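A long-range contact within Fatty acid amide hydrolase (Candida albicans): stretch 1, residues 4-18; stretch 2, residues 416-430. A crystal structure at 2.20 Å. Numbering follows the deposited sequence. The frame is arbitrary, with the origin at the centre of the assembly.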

# COMPACT_ATOMS: atom_id res chain seq x y z
N SER A 4 32.65 -1.90 -22.56
CA SER A 4 31.98 -3.16 -22.85
C SER A 4 31.15 -3.56 -21.63
O SER A 4 31.59 -3.38 -20.49
CB SER A 4 32.98 -4.26 -23.21
OG SER A 4 33.21 -5.15 -22.13
N TYR A 5 29.96 -4.10 -21.88
CA TYR A 5 29.03 -4.40 -20.80
C TYR A 5 29.59 -5.44 -19.82
O TYR A 5 29.18 -5.45 -18.64
CB TYR A 5 27.68 -4.86 -21.38
CG TYR A 5 27.59 -6.34 -21.67
CD1 TYR A 5 28.28 -6.91 -22.74
CD2 TYR A 5 26.81 -7.17 -20.88
CE1 TYR A 5 28.19 -8.28 -23.01
CE2 TYR A 5 26.72 -8.54 -21.13
CZ TYR A 5 27.41 -9.09 -22.20
OH TYR A 5 27.32 -10.44 -22.45
N GLU A 6 30.54 -6.29 -20.25
CA GLU A 6 31.05 -7.36 -19.39
C GLU A 6 31.78 -6.85 -18.16
O GLU A 6 31.86 -7.57 -17.16
CB GLU A 6 31.99 -8.30 -20.17
CG GLU A 6 31.30 -9.17 -21.20
CD GLU A 6 31.45 -8.60 -22.61
OE1 GLU A 6 31.78 -7.40 -22.74
OE2 GLU A 6 31.23 -9.36 -23.58
N THR A 7 32.34 -5.63 -18.18
CA THR A 7 33.01 -5.13 -16.99
C THR A 7 32.05 -4.81 -15.85
O THR A 7 32.50 -4.61 -14.72
CB THR A 7 33.87 -3.89 -17.31
OG1 THR A 7 33.05 -2.73 -17.39
CG2 THR A 7 34.60 -4.07 -18.64
N PHE A 8 30.73 -4.76 -16.10
CA PHE A 8 29.77 -4.60 -15.02
C PHE A 8 29.39 -5.91 -14.34
O PHE A 8 28.77 -5.87 -13.28
CB PHE A 8 28.47 -3.95 -15.52
CG PHE A 8 28.63 -2.53 -15.94
CD1 PHE A 8 29.08 -2.21 -17.21
CD2 PHE A 8 28.31 -1.50 -15.07
CE1 PHE A 8 29.22 -0.90 -17.61
CE2 PHE A 8 28.44 -0.19 -15.46
CZ PHE A 8 28.91 0.11 -16.73
N LEU A 9 29.74 -7.05 -14.93
CA LEU A 9 29.24 -8.36 -14.49
C LEU A 9 30.06 -8.93 -13.34
O LEU A 9 30.52 -10.07 -13.39
CB LEU A 9 29.22 -9.33 -15.67
CG LEU A 9 28.59 -8.79 -16.96
CD1 LEU A 9 28.64 -9.85 -18.06
CD2 LEU A 9 27.16 -8.33 -16.73
N ASN A 10 30.21 -8.17 -12.26
CA ASN A 10 31.06 -8.58 -11.15
C ASN A 10 30.29 -8.72 -9.84
O ASN A 10 30.89 -8.69 -8.77
CB ASN A 10 32.21 -7.59 -10.97
CG ASN A 10 31.73 -6.25 -10.43
OD1 ASN A 10 30.68 -5.73 -10.83
ND2 ASN A 10 32.51 -5.67 -9.51
N LYS A 11 28.97 -8.86 -9.91
CA LYS A 11 28.15 -8.97 -8.72
C LYS A 11 27.49 -10.34 -8.58
O LYS A 11 27.15 -10.73 -7.46
CB LYS A 11 27.06 -7.88 -8.70
CG LYS A 11 27.60 -6.44 -8.77
CD LYS A 11 28.50 -6.12 -7.58
CE LYS A 11 28.61 -4.62 -7.33
NZ LYS A 11 28.52 -3.86 -8.62
N ASP A 12 27.30 -11.06 -9.68
CA ASP A 12 26.73 -12.40 -9.65
C ASP A 12 27.61 -13.24 -10.58
O ASP A 12 27.74 -12.90 -11.77
CB ASP A 12 25.26 -12.39 -10.10
CG ASP A 12 24.57 -13.76 -9.99
OD1 ASP A 12 23.32 -13.79 -9.74
OD2 ASP A 12 25.24 -14.81 -10.15
N PRO A 13 28.25 -14.30 -10.08
CA PRO A 13 29.15 -15.07 -10.95
C PRO A 13 28.42 -15.84 -12.04
O PRO A 13 29.06 -16.19 -13.05
CB PRO A 13 29.86 -16.02 -9.97
CG PRO A 13 28.95 -16.12 -8.77
CD PRO A 13 28.23 -14.80 -8.69
N LEU A 14 27.12 -16.08 -11.90
CA LEU A 14 26.31 -16.69 -12.96
C LEU A 14 26.76 -18.12 -13.29
O LEU A 14 26.73 -18.55 -14.44
CB LEU A 14 26.33 -15.82 -14.22
CG LEU A 14 25.91 -14.35 -14.15
CD1 LEU A 14 26.22 -13.69 -15.48
CD2 LEU A 14 24.42 -14.19 -13.82
N ASP A 15 27.18 -18.87 -12.27
CA ASP A 15 27.73 -20.20 -12.50
C ASP A 15 26.81 -21.33 -12.07
O ASP A 15 27.18 -22.50 -12.22
CB ASP A 15 29.09 -20.34 -11.78
CG ASP A 15 29.01 -20.03 -10.30
OD1 ASP A 15 27.91 -19.75 -9.78
OD2 ASP A 15 30.07 -20.08 -9.64
N LYS A 16 25.62 -21.04 -11.56
CA LYS A 16 24.67 -22.06 -11.15
C LYS A 16 23.34 -21.86 -11.87
O LYS A 16 22.27 -22.09 -11.30
CB LYS A 16 24.45 -22.05 -9.64
CG LYS A 16 25.69 -22.43 -8.81
CD LYS A 16 25.39 -22.63 -7.30
CE LYS A 16 24.81 -21.36 -6.64
NZ LYS A 16 25.03 -21.29 -5.16
N TYR A 17 23.39 -21.42 -13.13
CA TYR A 17 22.19 -21.15 -13.92
C TYR A 17 22.09 -22.06 -15.14
O TYR A 17 21.06 -22.71 -15.34
CB TYR A 17 22.16 -19.70 -14.42
CG TYR A 17 21.97 -18.63 -13.37
CD1 TYR A 17 23.02 -18.24 -12.55
CD2 TYR A 17 20.76 -17.97 -13.25
CE1 TYR A 17 22.86 -17.25 -11.62
CE2 TYR A 17 20.58 -16.96 -12.30
CZ TYR A 17 21.64 -16.61 -11.49
OH TYR A 17 21.49 -15.62 -10.55
N GLU A 18 23.12 -22.09 -15.99
CA GLU A 18 23.08 -22.68 -17.32
C GLU A 18 23.69 -24.08 -17.34
O GLU A 18 24.63 -24.38 -16.60
CB GLU A 18 23.86 -21.84 -18.32
CG GLU A 18 23.23 -20.56 -18.75
CD GLU A 18 24.25 -19.68 -19.46
OE1 GLU A 18 25.31 -19.42 -18.86
OE2 GLU A 18 24.00 -19.26 -20.61
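Stretch 2, residues 416-430: TKLTKWNLNYGEGAK

Stretch 2 begins as a helix, K417 to at least N422, then loosens into loop and a type II' turn, E427 to K430; it follows stretch 1 in the same general direction, from Y5 against K417 to D12 against A429. T416 precedes the helix without capping it through its side chain. K417, fully extended (all t), lays its aliphatic chain over one face of the Y5 ring, with CE 3.8 Å from the ring centroid and NZ 5.0 Å from it in a cation-pi contact. K420 offers its carbonyl to the L9 side chain (K420 O to L9 CD2, 3.6 Å) and its CG to L14 CD1 at 3.8 Å. W421 turns an edge toward the face of F8, CZ3 to F8 CD1 being 3.4 Å, with the planes at 68°. L423 CD1 packs 3.7 Å from both L14 CD2 and Y17 CE2. N424 is the polar hub: OD1 accepts from K11 N (2.8 Å) and D12 N (2.9 Å), while ND2 donates to K420 O (2.9 Å), which fixes the amide's orientation. Water 2 joins K11 NZ (3.2 Å) to G426 O (2.7 Å). G428 has positive phi, and a CB there would clash with K11 O. A429 N then donates to K11 O (3.1 Å), and A429 CB rests 3.8 Å from D12 CG.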

# COMPACT_ATOMS: atom_id res chain seq x y z
N THR A 416 20.48 -15.05 -21.63
CA THR A 416 20.53 -13.96 -22.59
C THR A 416 21.50 -12.86 -22.13
O THR A 416 21.83 -12.75 -20.95
CB THR A 416 19.10 -13.44 -22.77
OG1 THR A 416 18.38 -14.30 -23.68
CG2 THR A 416 19.03 -11.99 -23.19
N LYS A 417 21.99 -12.07 -23.09
CA LYS A 417 22.94 -11.00 -22.77
C LYS A 417 22.37 -10.01 -21.76
O LYS A 417 23.02 -9.67 -20.76
CB LYS A 417 23.35 -10.27 -24.06
CG LYS A 417 24.26 -9.07 -23.80
CD LYS A 417 24.52 -8.26 -25.05
CE LYS A 417 24.97 -6.85 -24.66
NZ LYS A 417 24.97 -5.95 -25.83
N LEU A 418 21.16 -9.50 -22.01
CA LEU A 418 20.62 -8.53 -21.06
C LEU A 418 20.14 -9.18 -19.78
O LEU A 418 19.85 -8.47 -18.82
CB LEU A 418 19.50 -7.70 -21.71
CG LEU A 418 20.04 -6.71 -22.76
CD1 LEU A 418 18.96 -5.76 -23.29
CD2 LEU A 418 21.26 -5.92 -22.22
N THR A 419 20.07 -10.52 -19.73
CA THR A 419 19.75 -11.22 -18.49
C THR A 419 20.96 -11.21 -17.56
O THR A 419 20.83 -10.89 -16.37
CB THR A 419 19.31 -12.65 -18.79
OG1 THR A 419 17.94 -12.65 -19.21
CG2 THR A 419 19.43 -13.55 -17.58
N LYS A 420 22.14 -11.54 -18.10
CA LYS A 420 23.39 -11.34 -17.39
C LYS A 420 23.49 -9.90 -16.87
O LYS A 420 23.94 -9.66 -15.75
CB LYS A 420 24.57 -11.66 -18.31
CG LYS A 420 24.57 -13.10 -18.85
CD LYS A 420 25.77 -13.33 -19.79
CE LYS A 420 25.97 -14.80 -20.12
NZ LYS A 420 27.05 -15.03 -21.13
N TRP A 421 23.07 -8.94 -17.69
CA TRP A 421 23.12 -7.54 -17.29
C TRP A 421 22.27 -7.28 -16.04
O TRP A 421 22.76 -6.71 -15.06
CB TRP A 421 22.67 -6.67 -18.47
CG TRP A 421 22.61 -5.22 -18.16
CD1 TRP A 421 21.48 -4.48 -17.92
CD2 TRP A 421 23.72 -4.32 -18.01
NE1 TRP A 421 21.82 -3.18 -17.65
CE2 TRP A 421 23.19 -3.05 -17.68
CE3 TRP A 421 25.10 -4.47 -18.11
CZ2 TRP A 421 24.00 -1.93 -17.48
CZ3 TRP A 421 25.91 -3.35 -17.90
CH2 TRP A 421 25.35 -2.10 -17.59
N ASN A 422 20.99 -7.68 -16.06
CA ASN A 422 20.13 -7.32 -14.93
C ASN A 422 20.39 -8.18 -13.70
O ASN A 422 20.12 -7.73 -12.58
CB ASN A 422 18.64 -7.37 -15.31
CG ASN A 422 18.07 -8.78 -15.29
OD1 ASN A 422 17.82 -9.36 -14.22
ND2 ASN A 422 17.86 -9.33 -16.47
N LEU A 423 20.93 -9.39 -13.88
CA LEU A 423 21.34 -10.18 -12.72
C LEU A 423 22.51 -9.54 -11.98
O LEU A 423 22.74 -9.87 -10.81
CB LEU A 423 21.70 -11.61 -13.15
CG LEU A 423 20.45 -12.39 -13.60
CD1 LEU A 423 20.81 -13.77 -14.16
CD2 LEU A 423 19.45 -12.51 -12.44
N ASN A 424 23.23 -8.61 -12.60
CA ASN A 424 24.33 -7.91 -11.94
C ASN A 424 23.97 -6.49 -11.49
O ASN A 424 24.86 -5.72 -11.12
CB ASN A 424 25.56 -7.89 -12.85
CG ASN A 424 26.32 -9.21 -12.81
OD1 ASN A 424 27.26 -9.37 -12.03
ND2 ASN A 424 25.89 -10.18 -13.64
N TYR A 425 22.67 -6.16 -11.45
CA TYR A 425 22.21 -4.77 -11.27
C TYR A 425 22.65 -4.14 -9.96
O TYR A 425 23.15 -3.00 -9.94
CB TYR A 425 20.70 -4.70 -11.37
CG TYR A 425 20.30 -4.08 -12.66
CD1 TYR A 425 21.20 -3.30 -13.36
CD2 TYR A 425 19.03 -4.27 -13.19
CE1 TYR A 425 20.86 -2.71 -14.56
CE2 TYR A 425 18.68 -3.70 -14.39
CZ TYR A 425 19.60 -2.92 -15.08
OH TYR A 425 19.25 -2.33 -16.28
N GLY A 426 22.38 -4.77 -8.84
CA GLY A 426 22.58 -4.00 -7.61
C GLY A 426 23.84 -4.51 -6.92
O GLY A 426 24.96 -4.22 -7.35
N GLU A 427 23.66 -5.32 -5.88
CA GLU A 427 24.73 -6.17 -5.39
C GLU A 427 24.58 -7.61 -5.88
O GLU A 427 25.10 -8.54 -5.25
CB GLU A 427 24.80 -6.10 -3.86
CG GLU A 427 25.02 -4.67 -3.32
CD GLU A 427 25.31 -4.62 -1.82
OE1 GLU A 427 26.31 -5.22 -1.38
OE2 GLU A 427 24.55 -3.96 -1.07
N GLY A 428 23.87 -7.82 -6.99
CA GLY A 428 23.72 -9.12 -7.62
C GLY A 428 23.34 -10.25 -6.69
O GLY A 428 22.25 -10.25 -6.10
N ALA A 429 24.23 -11.23 -6.54
CA ALA A 429 23.90 -12.43 -5.77
C ALA A 429 24.02 -12.24 -4.27
O ALA A 429 23.87 -13.22 -3.53
CB ALA A 429 24.77 -13.60 -6.22
N LYS A 430 24.31 -11.04 -3.77
CA LYS A 430 24.33 -10.84 -2.33
C LYS A 430 22.90 -10.86 -1.80
O LYS A 430 22.03 -10.12 -2.28
CB LYS A 430 25.02 -9.53 -1.97
CG LYS A 430 24.63 -9.04 -0.58
CD LYS A 430 25.43 -7.81 -0.17
CE LYS A 430 24.80 -7.18 1.06
NZ LYS A 430 25.23 -5.77 1.31
O HOH W 1 27.73 -4.01 -11.68
O HOH W 2 25.65 -2.95 -9.68